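Local atomic coordinates of putative dioxygenase (1H-3-hydroxy-4-oxoquinaldine 2,4-dioxygenase) (Mycobacteroides abscessus subsp. abscessus, PDB entry 6RA3), a protein that cleaves the ring of the Pseudomonas quinolone signal PQS with dioxygen, giving N-octanoylanthranilate and carbon monoxide, using an alpha/beta-hydrolase fold. Residues V10-D15 with A75-G80; P43-A48 with A258-L263; R57-D62 with G67-D72; I123-P128 with D223-D228; R239-E244 with Q254-E259. All coordinates share one frame; numbering follows the deposited sequence.

Contact 1. Residues V10-D15 with A75-G80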
# COMPACT_ATOMS: atom_id res chain seq x y z
N VAL A 10 6.27 -14.82 12.37
CA VAL A 10 6.00 -14.62 10.95
C VAL A 10 5.17 -13.35 10.76
O VAL A 10 4.57 -12.81 11.69
CB VAL A 10 5.32 -15.83 10.27
CG1 VAL A 10 6.11 -17.07 10.54
CG2 VAL A 10 3.83 -16.01 10.71
N GLN A 11 5.14 -12.88 9.51
CA GLN A 11 4.49 -11.61 9.17
C GLN A 11 3.06 -11.84 8.73
O GLN A 11 2.81 -12.49 7.71
CB GLN A 11 5.24 -10.85 8.08
CG GLN A 11 4.62 -9.43 7.90
CD GLN A 11 5.49 -8.46 7.15
OE1 GLN A 11 6.24 -7.68 7.73
NE2 GLN A 11 5.35 -8.47 5.86
N ILE A 12 2.12 -11.28 9.49
CA ILE A 12 0.68 -11.41 9.25
C ILE A 12 0.14 -10.05 8.82
O ILE A 12 0.08 -9.13 9.63
CB ILE A 12 -0.06 -11.90 10.52
CG1 ILE A 12 0.57 -13.21 11.02
CG2 ILE A 12 -1.57 -12.04 10.26
CD1 ILE A 12 0.49 -14.38 9.98
N ALA A 13 -0.29 -9.95 7.58
CA ALA A 13 -0.95 -8.76 7.09
C ALA A 13 -2.43 -8.77 7.46
O ALA A 13 -3.08 -9.82 7.51
CB ALA A 13 -0.84 -8.66 5.59
N PHE A 14 -2.96 -7.59 7.68
CA PHE A 14 -4.35 -7.44 8.11
C PHE A 14 -4.80 -5.99 7.90
O PHE A 14 -3.99 -5.10 7.58
CB PHE A 14 -4.49 -7.86 9.56
CG PHE A 14 -3.86 -6.92 10.54
CD1 PHE A 14 -2.51 -7.00 10.83
CD2 PHE A 14 -4.63 -5.94 11.18
CE1 PHE A 14 -1.91 -6.11 11.71
CE2 PHE A 14 -4.04 -5.05 12.07
CZ PHE A 14 -2.68 -5.16 12.36
N ASP A 15 -6.10 -5.78 8.03
CA ASP A 15 -6.61 -4.44 8.32
C ASP A 15 -7.78 -4.55 9.29
O ASP A 15 -8.37 -5.62 9.49
CB ASP A 15 -6.96 -3.67 7.04
CG ASP A 15 -8.21 -4.16 6.34
OD1 ASP A 15 -8.61 -3.47 5.37
OD2 ASP A 15 -8.80 -5.19 6.74
N ALA A 75 -4.33 -21.08 12.34
CA ALA A 75 -5.11 -20.81 13.54
C ALA A 75 -4.28 -20.18 14.66
O ALA A 75 -4.76 -19.29 15.36
CB ALA A 75 -5.72 -22.12 14.04
N ALA A 76 -3.05 -20.64 14.85
CA ALA A 76 -2.21 -20.05 15.87
C ALA A 76 -1.90 -18.61 15.53
O ALA A 76 -1.80 -17.77 16.42
CB ALA A 76 -0.92 -20.85 16.05
N ASP A 77 -1.72 -18.30 14.23
CA ASP A 77 -1.37 -16.94 13.79
C ASP A 77 -2.57 -16.00 13.94
O ASP A 77 -2.42 -14.86 14.39
CB ASP A 77 -0.94 -16.89 12.31
CG ASP A 77 0.34 -17.65 12.00
OD1 ASP A 77 0.56 -17.88 10.79
OD2 ASP A 77 1.11 -18.00 12.91
N THR A 78 -3.74 -16.45 13.48
CA THR A 78 -4.93 -15.62 13.52
C THR A 78 -5.32 -15.32 14.95
O THR A 78 -5.64 -14.17 15.28
CB THR A 78 -6.07 -16.32 12.78
OG1 THR A 78 -5.73 -16.48 11.40
CG2 THR A 78 -7.40 -15.52 12.89
N ILE A 79 -5.24 -16.33 15.82
CA ILE A 79 -5.52 -16.12 17.23
C ILE A 79 -4.50 -15.19 17.86
O ILE A 79 -4.83 -14.35 18.70
CB ILE A 79 -5.57 -17.47 17.98
CG1 ILE A 79 -6.75 -18.31 17.48
CG2 ILE A 79 -5.64 -17.24 19.49
CD1 ILE A 79 -6.79 -19.72 18.04
N GLY A 80 -3.23 -15.35 17.51
CA GLY A 80 -2.21 -14.49 18.10
C GLY A 80 -2.41 -13.04 17.69
O GLY A 80 -2.18 -12.13 18.50

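Contact 2. Residues P43-A48 with A258-L263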
# COMPACT_ATOMS: atom_id res chain seq x y z
N PRO A 43 -17.61 -3.15 2.95
CA PRO A 43 -18.44 -1.99 3.33
C PRO A 43 -19.61 -2.36 4.21
O PRO A 43 -19.96 -1.62 5.14
CB PRO A 43 -18.90 -1.43 1.98
CG PRO A 43 -18.09 -2.12 0.94
CD PRO A 43 -17.60 -3.38 1.50
N TYR A 44 -20.21 -3.54 3.97
CA TYR A 44 -21.36 -4.01 4.74
C TYR A 44 -20.92 -4.55 6.09
O TYR A 44 -21.57 -4.29 7.10
CB TYR A 44 -22.11 -5.10 3.95
CG TYR A 44 -22.52 -4.67 2.56
CD1 TYR A 44 -23.69 -3.95 2.35
CD2 TYR A 44 -21.76 -5.00 1.46
CE1 TYR A 44 -24.07 -3.57 1.07
CE2 TYR A 44 -22.13 -4.62 0.18
CZ TYR A 44 -23.30 -3.91 -0.01
OH TYR A 44 -23.67 -3.53 -1.28
N LEU A 45 -19.79 -5.26 6.15
CA LEU A 45 -19.34 -5.80 7.43
C LEU A 45 -18.93 -4.68 8.39
O LEU A 45 -19.27 -4.71 9.59
CB LEU A 45 -18.15 -6.76 7.22
CG LEU A 45 -18.43 -8.06 6.44
CD1 LEU A 45 -17.15 -8.91 6.33
CD2 LEU A 45 -19.57 -8.86 7.11
N ARG A 46 -18.18 -3.70 7.89
CA ARG A 46 -17.61 -2.70 8.78
C ARG A 46 -18.68 -1.73 9.29
O ARG A 46 -18.51 -1.13 10.36
CB ARG A 46 -16.46 -1.93 8.08
CG ARG A 46 -16.88 -1.10 6.89
CD ARG A 46 -15.78 -0.19 6.35
NE ARG A 46 -16.31 0.87 5.48
CZ ARG A 46 -15.56 1.76 4.81
NH1 ARG A 46 -14.23 1.72 4.92
NH2 ARG A 46 -16.10 2.70 4.04
N ALA A 47 -19.78 -1.59 8.55
CA ALA A 47 -20.92 -0.83 9.06
C ALA A 47 -21.57 -1.53 10.23
O ALA A 47 -22.14 -0.88 11.10
CB ALA A 47 -21.93 -0.59 7.95
N ALA A 48 -21.46 -2.86 10.29
CA ALA A 48 -22.15 -3.63 11.32
C ALA A 48 -21.30 -3.84 12.56
O ALA A 48 -21.81 -3.74 13.68
CB ALA A 48 -22.60 -4.97 10.73
N ALA A 258 -25.15 -9.96 4.79
CA ALA A 258 -26.44 -10.16 5.45
C ALA A 258 -26.47 -11.46 6.27
O ALA A 258 -26.88 -11.46 7.44
CB ALA A 258 -27.55 -10.17 4.41
N GLU A 259 -25.99 -12.57 5.67
CA GLU A 259 -26.01 -13.85 6.38
C GLU A 259 -25.15 -13.81 7.63
O GLU A 259 -25.54 -14.35 8.68
CB GLU A 259 -25.52 -14.98 5.47
CG GLU A 259 -26.47 -15.40 4.39
CD GLU A 259 -27.71 -16.14 4.93
OE1 GLU A 259 -27.67 -16.72 6.04
OE2 GLU A 259 -28.73 -16.12 4.22
N ALA A 260 -23.95 -13.20 7.53
CA ALA A 260 -23.07 -13.09 8.69
C ALA A 260 -23.70 -12.24 9.78
O ALA A 260 -23.58 -12.54 10.97
CB ALA A 260 -21.73 -12.49 8.27
N ILE A 261 -24.32 -11.13 9.41
CA ILE A 261 -24.93 -10.27 10.42
C ILE A 261 -26.06 -11.02 11.12
O ILE A 261 -26.12 -11.08 12.36
CB ILE A 261 -25.40 -8.95 9.76
CG1 ILE A 261 -24.16 -8.10 9.40
CG2 ILE A 261 -26.31 -8.17 10.68
CD1 ILE A 261 -24.32 -7.26 8.16
N ASP A 262 -26.91 -11.70 10.34
CA ASP A 262 -27.96 -12.55 10.91
C ASP A 262 -27.38 -13.62 11.85
O ASP A 262 -27.86 -13.81 12.97
CB ASP A 262 -28.75 -13.20 9.79
CG ASP A 262 -29.78 -14.18 10.31
OD1 ASP A 262 -30.87 -13.72 10.71
OD2 ASP A 262 -29.50 -15.40 10.35
N LEU A 263 -26.36 -14.34 11.39
CA LEU A 263 -25.71 -15.35 12.23
C LEU A 263 -25.25 -14.76 13.56
O LEU A 263 -25.45 -15.35 14.63
CB LEU A 263 -24.52 -15.96 11.48
CG LEU A 263 -23.61 -16.93 12.25
CD1 LEU A 263 -24.40 -18.14 12.70
CD2 LEU A 263 -22.42 -17.38 11.38

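Contact 3. Residues R57-D62 with G67-D72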
# COMPACT_ATOMS: atom_id res chain seq x y z
N ARG A 57 -0.08 -16.33 6.77
CA ARG A 57 1.36 -16.23 6.62
C ARG A 57 1.75 -16.55 5.18
O ARG A 57 1.11 -17.36 4.51
CB ARG A 57 2.08 -17.13 7.64
CG ARG A 57 2.08 -18.63 7.36
CD ARG A 57 2.99 -19.38 8.32
NE ARG A 57 2.70 -19.16 9.73
CZ ARG A 57 3.41 -19.70 10.71
NH1 ARG A 57 4.46 -20.47 10.43
NH2 ARG A 57 3.08 -19.47 11.97
N GLY A 58 2.74 -15.82 4.67
CA GLY A 58 3.15 -15.98 3.29
C GLY A 58 2.20 -15.42 2.25
O GLY A 58 2.49 -15.52 1.05
N HIS A 59 1.07 -14.83 2.66
CA HIS A 59 0.08 -14.30 1.73
C HIS A 59 0.02 -12.77 1.73
O HIS A 59 -0.73 -12.20 0.92
CB HIS A 59 -1.33 -14.83 2.07
CG HIS A 59 -1.54 -16.27 1.73
ND1 HIS A 59 -0.88 -17.30 2.38
CD2 HIS A 59 -2.30 -16.86 0.78
CE1 HIS A 59 -1.25 -18.45 1.86
NE2 HIS A 59 -2.11 -18.21 0.89
N GLY A 60 0.75 -12.12 2.61
CA GLY A 60 0.75 -10.67 2.68
C GLY A 60 1.53 -10.05 1.53
O GLY A 60 1.86 -10.73 0.55
N PRO A 61 1.86 -8.75 1.65
CA PRO A 61 2.70 -8.13 0.61
C PRO A 61 4.07 -8.77 0.47
O PRO A 61 4.59 -8.80 -0.63
CB PRO A 61 2.79 -6.64 1.04
CG PRO A 61 2.23 -6.56 2.40
CD PRO A 61 1.39 -7.79 2.66
N ASP A 62 4.65 -9.32 1.55
CA ASP A 62 5.94 -10.00 1.46
C ASP A 62 5.73 -11.39 0.87
O ASP A 62 5.20 -12.28 1.54
CB ASP A 62 6.60 -10.07 2.84
CG ASP A 62 7.90 -10.88 2.83
OD1 ASP A 62 8.34 -11.35 1.74
OD2 ASP A 62 8.49 -11.07 3.93
N GLY A 67 8.63 -20.84 5.73
CA GLY A 67 8.67 -22.21 6.21
C GLY A 67 7.31 -22.88 6.08
O GLY A 67 6.25 -22.24 6.14
N ASP A 68 7.36 -24.20 5.92
CA ASP A 68 6.17 -24.99 5.68
C ASP A 68 5.20 -24.86 6.85
O ASP A 68 5.59 -24.76 8.01
CB ASP A 68 6.56 -26.46 5.47
CG ASP A 68 5.53 -27.23 4.67
OD1 ASP A 68 4.77 -26.60 3.89
OD2 ASP A 68 5.47 -28.46 4.83
N PHE A 69 3.92 -24.89 6.53
CA PHE A 69 2.89 -24.64 7.53
C PHE A 69 1.59 -25.21 7.01
O PHE A 69 1.42 -25.46 5.82
CB PHE A 69 2.76 -23.12 7.81
CG PHE A 69 2.10 -22.34 6.67
CD1 PHE A 69 2.88 -21.76 5.67
CD2 PHE A 69 0.72 -22.16 6.64
CE1 PHE A 69 2.28 -21.05 4.62
CE2 PHE A 69 0.11 -21.46 5.60
CZ PHE A 69 0.89 -20.89 4.59
N GLY A 70 0.64 -25.38 7.92
CA GLY A 70 -0.72 -25.73 7.56
C GLY A 70 -1.72 -25.17 8.55
O GLY A 70 -1.55 -24.05 9.05
N ILE A 71 -2.76 -25.96 8.85
CA ILE A 71 -3.93 -25.41 9.54
C ILE A 71 -3.60 -25.01 10.98
O ILE A 71 -4.06 -23.97 11.46
CB ILE A 71 -5.11 -26.40 9.43
CG1 ILE A 71 -5.53 -26.49 7.96
CG2 ILE A 71 -6.30 -25.94 10.23
CD1 ILE A 71 -6.30 -27.75 7.61
N ASP A 72 -2.78 -25.81 11.68
CA ASP A 72 -2.38 -25.43 13.04
C ASP A 72 -1.77 -24.03 13.09
O ASP A 72 -2.04 -23.25 14.02
CB ASP A 72 -1.40 -26.45 13.61
CG ASP A 72 -2.07 -27.77 13.96
OD1 ASP A 72 -3.30 -27.76 14.20
OD2 ASP A 72 -1.37 -28.81 13.99
O HOH W 1 6.14 -20.61 8.16

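Contact 4. Residues I123-P128 with D223-D228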
# COMPACT_ATOMS: atom_id res chain seq x y z
N ILE A 123 -16.30 -28.02 0.74
CA ILE A 123 -16.82 -29.35 0.42
C ILE A 123 -17.09 -30.10 1.72
O ILE A 123 -16.17 -30.38 2.51
CB ILE A 123 -15.83 -30.10 -0.49
CG1 ILE A 123 -15.78 -29.46 -1.89
CG2 ILE A 123 -16.17 -31.58 -0.64
CD1 ILE A 123 -17.10 -29.47 -2.63
N MET A 124 -18.36 -30.43 1.97
CA MET A 124 -18.74 -31.03 3.25
C MET A 124 -18.74 -32.55 3.21
O MET A 124 -18.68 -33.19 4.28
CB MET A 124 -20.11 -30.50 3.68
CG MET A 124 -20.08 -29.03 4.16
SD MET A 124 -19.25 -28.85 5.76
CE MET A 124 -19.01 -27.06 5.76
N THR A 125 -18.79 -33.15 2.02
CA THR A 125 -18.58 -34.58 1.84
C THR A 125 -17.12 -34.95 2.10
O THR A 125 -16.27 -34.08 2.27
CB THR A 125 -18.97 -34.99 0.41
OG1 THR A 125 -18.16 -34.27 -0.53
CG2 THR A 125 -20.43 -34.69 0.12
N PRO A 126 -16.80 -36.25 2.13
CA PRO A 126 -15.39 -36.65 1.96
C PRO A 126 -14.87 -36.21 0.60
O PRO A 126 -15.62 -36.01 -0.36
CB PRO A 126 -15.42 -38.18 2.10
CG PRO A 126 -16.62 -38.45 2.99
CD PRO A 126 -17.63 -37.39 2.58
N ALA A 127 -13.55 -36.04 0.53
CA ALA A 127 -12.93 -35.51 -0.67
C ALA A 127 -13.27 -36.38 -1.89
O ALA A 127 -12.84 -37.55 -1.95
CB ALA A 127 -11.42 -35.42 -0.50
N PRO A 128 -13.99 -35.86 -2.88
CA PRO A 128 -14.11 -36.59 -4.14
C PRO A 128 -12.74 -36.94 -4.71
O PRO A 128 -11.76 -36.22 -4.49
CB PRO A 128 -14.87 -35.62 -5.05
CG PRO A 128 -15.62 -34.74 -4.10
CD PRO A 128 -14.75 -34.60 -2.89
N ASP A 223 -27.40 -31.16 -0.54
CA ASP A 223 -28.34 -30.46 0.33
C ASP A 223 -28.91 -31.36 1.42
O ASP A 223 -29.02 -30.94 2.59
CB ASP A 223 -29.46 -29.89 -0.53
CG ASP A 223 -28.92 -29.01 -1.63
OD1 ASP A 223 -29.03 -27.77 -1.51
OD2 ASP A 223 -28.34 -29.57 -2.58
N ALA A 224 -29.33 -32.58 1.06
CA ALA A 224 -29.95 -33.46 2.06
C ALA A 224 -28.95 -33.84 3.13
O ALA A 224 -29.34 -34.07 4.29
CB ALA A 224 -30.52 -34.71 1.41
N LEU A 225 -27.67 -33.91 2.78
CA LEU A 225 -26.66 -34.14 3.80
C LEU A 225 -26.65 -33.00 4.82
O LEU A 225 -26.43 -33.23 6.02
CB LEU A 225 -25.29 -34.31 3.13
CG LEU A 225 -24.05 -34.36 4.01
CD1 LEU A 225 -23.86 -35.74 4.67
CD2 LEU A 225 -22.85 -33.97 3.16
N HIS A 226 -26.90 -31.77 4.36
CA HIS A 226 -26.94 -30.62 5.26
C HIS A 226 -28.19 -30.64 6.14
O HIS A 226 -28.09 -30.55 7.37
CB HIS A 226 -26.90 -29.32 4.45
CG HIS A 226 -25.53 -28.93 3.99
ND1 HIS A 226 -24.98 -29.37 2.81
CD2 HIS A 226 -24.60 -28.13 4.56
CE1 HIS A 226 -23.76 -28.87 2.68
NE2 HIS A 226 -23.51 -28.11 3.73
N ASP A 227 -29.38 -30.72 5.52
CA ASP A 227 -30.62 -30.96 6.26
C ASP A 227 -30.41 -32.01 7.33
O ASP A 227 -30.75 -31.82 8.50
CB ASP A 227 -31.72 -31.43 5.31
CG ASP A 227 -32.10 -30.38 4.30
OD1 ASP A 227 -32.06 -29.20 4.69
OD2 ASP A 227 -32.46 -30.73 3.15
N ASP A 228 -29.86 -33.15 6.91
CA ASP A 228 -29.53 -34.25 7.80
C ASP A 228 -28.62 -33.80 8.92
O ASP A 228 -28.86 -34.08 10.10
CB ASP A 228 -28.88 -35.35 6.95
CG ASP A 228 -28.79 -36.68 7.66
OD1 ASP A 228 -28.34 -36.74 8.83
OD2 ASP A 228 -29.17 -37.69 7.01

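Contact 5. Residues R239-E244 with Q254-E259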
# COMPACT_ATOMS: atom_id res chain seq x y z
N ARG A 239 -27.27 -22.57 4.05
CA ARG A 239 -28.03 -21.81 3.07
C ARG A 239 -27.37 -21.91 1.70
O ARG A 239 -26.30 -21.34 1.47
CB ARG A 239 -28.15 -20.36 3.53
CG ARG A 239 -28.96 -19.45 2.60
CD ARG A 239 -30.19 -18.86 3.29
NE ARG A 239 -29.96 -18.54 4.69
CZ ARG A 239 -30.84 -17.95 5.49
NH1 ARG A 239 -32.04 -17.60 5.02
NH2 ARG A 239 -30.52 -17.71 6.76
N ARG A 240 -27.98 -22.67 0.80
CA ARG A 240 -27.57 -22.66 -0.60
C ARG A 240 -27.98 -21.34 -1.23
O ARG A 240 -29.08 -20.83 -0.98
CB ARG A 240 -28.21 -23.84 -1.36
CG ARG A 240 -28.02 -23.78 -2.88
CD ARG A 240 -28.47 -25.07 -3.58
NE ARG A 240 -27.64 -26.21 -3.22
CZ ARG A 240 -26.50 -26.54 -3.82
NH1 ARG A 240 -26.02 -25.81 -4.82
NH2 ARG A 240 -25.82 -27.60 -3.40
N LEU A 241 -27.11 -20.79 -2.07
CA LEU A 241 -27.18 -19.39 -2.45
C LEU A 241 -27.48 -19.13 -3.92
O LEU A 241 -27.83 -17.99 -4.26
CB LEU A 241 -25.86 -18.69 -2.08
CG LEU A 241 -26.02 -17.50 -1.14
CD1 LEU A 241 -24.65 -16.97 -0.75
CD2 LEU A 241 -26.85 -16.43 -1.84
N GLY A 242 -27.32 -20.10 -4.80
CA GLY A 242 -27.72 -19.87 -6.18
C GLY A 242 -26.77 -19.00 -6.98
O GLY A 242 -27.19 -18.39 -7.98
N GLY A 243 -25.49 -18.90 -6.57
CA GLY A 243 -24.51 -18.23 -7.38
C GLY A 243 -23.92 -19.17 -8.40
O GLY A 243 -24.07 -20.38 -8.32
N GLU A 244 -23.24 -18.58 -9.39
CA GLU A 244 -22.59 -19.39 -10.41
C GLU A 244 -21.25 -19.95 -9.97
O GLU A 244 -20.78 -20.93 -10.55
CB GLU A 244 -22.40 -18.58 -11.69
CG GLU A 244 -23.72 -18.09 -12.32
CD GLU A 244 -23.48 -16.99 -13.34
OE1 GLU A 244 -23.95 -17.15 -14.48
OE2 GLU A 244 -22.81 -15.99 -12.99
N GLN A 254 -23.35 -8.56 -0.65
CA GLN A 254 -24.36 -8.09 0.29
C GLN A 254 -25.11 -9.26 0.94
O GLN A 254 -25.30 -9.30 2.17
CB GLN A 254 -25.34 -7.16 -0.41
CG GLN A 254 -26.54 -6.80 0.46
CD GLN A 254 -27.01 -5.38 0.23
OE1 GLN A 254 -27.08 -4.91 -0.91
NE2 GLN A 254 -27.31 -4.68 1.33
N GLN A 255 -25.52 -10.23 0.13
CA GLN A 255 -26.25 -11.37 0.66
C GLN A 255 -25.42 -12.12 1.69
O GLN A 255 -25.92 -12.48 2.77
CB GLN A 255 -26.67 -12.29 -0.49
CG GLN A 255 -27.47 -11.55 -1.57
CD GLN A 255 -28.04 -12.46 -2.65
OE1 GLN A 255 -28.21 -13.67 -2.44
NE2 GLN A 255 -28.35 -11.89 -3.83
N VAL A 256 -24.14 -12.33 1.41
CA VAL A 256 -23.34 -13.09 2.36
C VAL A 256 -23.11 -12.26 3.60
O VAL A 256 -23.11 -12.79 4.72
CB VAL A 256 -22.01 -13.57 1.73
CG1 VAL A 256 -21.11 -14.19 2.80
CG2 VAL A 256 -22.27 -14.59 0.66
N ALA A 257 -22.92 -10.95 3.42
CA ALA A 257 -22.75 -10.09 4.59
C ALA A 257 -24.00 -10.13 5.44
O ALA A 257 -23.95 -10.34 6.66
CB ALA A 257 -22.41 -8.66 4.14
N ALA A 258 -25.15 -9.96 4.79
CA ALA A 258 -26.44 -10.16 5.45
C ALA A 258 -26.47 -11.46 6.27
O ALA A 258 -26.88 -11.46 7.44
CB ALA A 258 -27.55 -10.17 4.41
N GLU A 259 -25.99 -12.57 5.67
CA GLU A 259 -26.01 -13.85 6.38
C GLU A 259 -25.15 -13.81 7.63
O GLU A 259 -25.54 -14.35 8.68
CB GLU A 259 -25.52 -14.98 5.47
CG GLU A 259 -26.47 -15.40 4.39
CD GLU A 259 -27.71 -16.14 4.93
OE1 GLU A 259 -27.67 -16.72 6.04
OE2 GLU A 259 -28.73 -16.12 4.22

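Contact 1. Residues V10-D15 with A75-G80
Ile12 and Val10, two residues apart on strand 10-17, both lean on the side chain of Asp77 in helix 71-84, and van der Waals contacts with its CB and carboxylate join the two segments. Ile12 comes slightly nearer than Val10. Its CG1 stands beside the backbone N and anti to the carbonyl carbon (chi1 -55°), which carries the terminal methyl CD1 out to the helix, 3.7 Å from Asp77 CB and 3.6 Å from Asp77 OD1. Val10 uses a single branch: its methyl CG2 lies 3.8 Å from Asp77 OD1, and the two side chains cross at about a right angle. The aspartate thus offers its CB to the isoleucine, while its carboxylate rests against methyl groups of both strand residues.

No hydrogen bond spans the segments, so the polar end of Asp77 is satisfied from other directions. Asp77 OD2 forms a salt bridge with Arg57 NH2 and also accepts a hydrogen bond from Asn8 ND2. A buried carboxylate suits this place because a cation lies next to it; the methyl groups around it would probably strengthen that attraction by keeping water away. Beta-branched Val10 and Ile12 are well suited to an extended strand and present compact apolar surfaces to the acid.

The contact packs a helix on the mixed sheet of the alpha/beta-hydrolase fold. Strand 10-17 runs between strands 3-7 and 51-54, and Ile12 also touches Val7 of the former and Leu81 one turn farther along helix 71-84. Behind that helix, Ala75, Thr78 and Ile79 pack on Ile105 of helix 99-109.

Contact 2. Residues P43-A48 with A258-L263
Two helices of the alpha/beta-hydrolase fold, 42-48 and 253-266, lie side by side on the central sheet and meet here through small and branched apolar residues. The axes of segments 43-48 and 258-263 run 25° apart in direction and approach to 10.1 Å. Contact between them is light, and no hydrogen bond links them.

Beneath the pair, Leu45 and Ala260 face the sheet together: both touch Phe25 of strand 24-28 and Ile93 of strand 90-95. Leu45 CD2 comes to 4.4 Å from Ala260 CB, a loose approach in which the longer leucine does the reaching. Its CB leaves the helix neither at nor away from its neighbour, but with CD1 anti to CA (chi2 -180°) the other methyl, CD2, is turned to the alanine. Alanine suits position 260 because its single methyl lets the helix sit close to the strands.

Tyr44 starts toward helix 253-266, its CB packing on Ala257, and its ring then leads off to Gln254, so within the present segments its backbone carries the contact: Tyr44 O is 4.2 Å from Ile261 CD1.

The other end of the interface belongs to Ile261 and Ala48. With CG1 beside its backbone N (chi1 -71°), Ile261 lays its longer branch across the gap to the small Ala48: Ala48 CB sits 3.7 Å from Ile261 CG1 and 3.8 Å from Ile261 CD1, touching two successive carbons of that branch.

Contact 3. Residues R57-D62 with G67-D72
Arg57 lies over one face of the Phe69 ring, the two side chains running past each other in opposite directions. From CB, which points at the other segment, the chain enters the position between backbone N and carbonyl carbon. This sets CG almost exactly over the ring centre, 3.5 Å from the Phe69 centroid and 5° off the ring normal, a CH-pi contact. CD follows over the same face, displaced to the root of the ring, 3.5 Å from Phe69 CG. A bend at chi3 then turns the guanidinium plane 43° from the ring. At the tip, Arg57 NH1 gives a hydrogen bond to a water at 2.8 Å, and that water donates to Gly67 O. NH2 makes a salt bridge with Asp77. Arginine suits the place because its methylenes can coat an aromatic face while its charge reaches beyond.

His59 meets the ring at its edge, His59 CE1 lying 4.2 Å from Phe69 CZ. Its orientation is fixed by a nearly straight bond from His59 ND1 to Arg57 O (2.9 Å, 168°), and by His59 NE2 to Ala32 N. His59 is about 10 Å, side chain to side chain, from His97, the probable substrate-binding residue.

The contact closes the alpha/beta-hydrolase loop between strand 51-54 and helix 71-84. Phe69 also meets Trp31, Met74 of that helix and Arg182 of helix 177-194, while Arg57 packs on Val10 and Ile12 of strand 10-17.

Contact 4. Residues I123-P128 with D223-D228
The loop backbone at Met124 and Thr125 passes helix 221-232 at a distance, with Met124 CA 8.5 Å from His226 CA and Thr125 CA 8.3 Å from Leu225 CA, so side chains must bridge the gap. Met124 sends its CG to the imidazole of His226, 3.6 Å from His226 NE2 and oblique to the ring, the two side chains crossing at about a right angle. Its chain then bends at chi2 (-71°), which turns the sulfur end aside; the side chain also touches Met198 and Met201 of helix 197-202. A flexible thioether suits such a turn.

This loop follows strand 116-120 of the alpha/beta-hydrolase sheet. Met124 lies about 9 Å, side chain to side chain, from His97, which probably binds the substrate, and this places the contact near the probable substrate site.

His226 is held at both nitrogens, ND1 by Tyr222 O and NE2 by His212 ND1, and its ring also meets Phe214 and Tyr238. Beside it Leu225, with CG anti to the backbone N (chi1 171°), extends CD2 to 4.0 Å from Thr125 CG2 and 4.5 Å from Met124 CB. Threonine serves two needs here: its methyl meets the leucine, while Thr125 OG1 donates to Pro126 O at 3.1 Å.

Contact 5. Residues R239-E244 with Q254-E259
Glu259 OE2 lies 2.8 Å from Arg239 NE, the shortest polar approach between segments 239-244 and 254-259. It is a salt bridge of charges alone: the oxygen stands over one face of the guanidinium, well out of its plane, and no N-H points at it. The carboxylate and guanidinium planes are 58° apart, and the other oxygen, Glu259 OE1, comes to 3.1 Å from Arg239 NH2. Bends on both sides shape this meeting. Arg239 leaves the strand with CG anti to its backbone N (chi1 -179°) and then bends at chi2 and chi3, while Glu259 folds at chi2 (-70°). Glu259 OE1 has a second cation in Arg211 NH1, so one acid sits between two arginines; it would probably ease the repulsion between those like charges. Long, charged side chains suit this place, where the strand edge and the helix meet near the surface.

Two residues on, Leu241 makes mainly van der Waals contacts. Its CD1 packs 3.6 Å from Val256 CG2, the two side chains crossing at about a right angle, while CD2 is directed to the amide end of Gln255, a tight approach whose details are doubtful. Val256 itself turns to the sheet, against Met118 and Leu120 of strand 116-120, where a compact branched residue fits between helix and strands.

Strand 236-240 is the last strand of the sheet within the chain, and helix 253-266 follows it. Between them the connection carries the short helix 248-251 and His246, probably the proton donor/acceptor of the active site, in keeping with the alpha/beta-hydrolase fold, whose catalytic histidine follows the last strand.

Contacts 1 and 3 are buried, contacts 2 and 4 partly so, and contact 5 lies at the surface. Contacts 1 and 3 share helix 71-84 and are joined by the Asp77-Arg57 salt bridge, so the acid of one probably balances the charge of the other. Contacts 2 and 5 use the same helix, 253-266, on different faces: light apolar packing on helix 42-48, against an ion pair and leucine packing on the strand side. Contact 4 adjoins contact 5 through Asp223 and Arg240. Contacts 1 and 3 lie across the chain's centre from contact 5, with contact 1 toward one end of the strand order and contact 5 at the other.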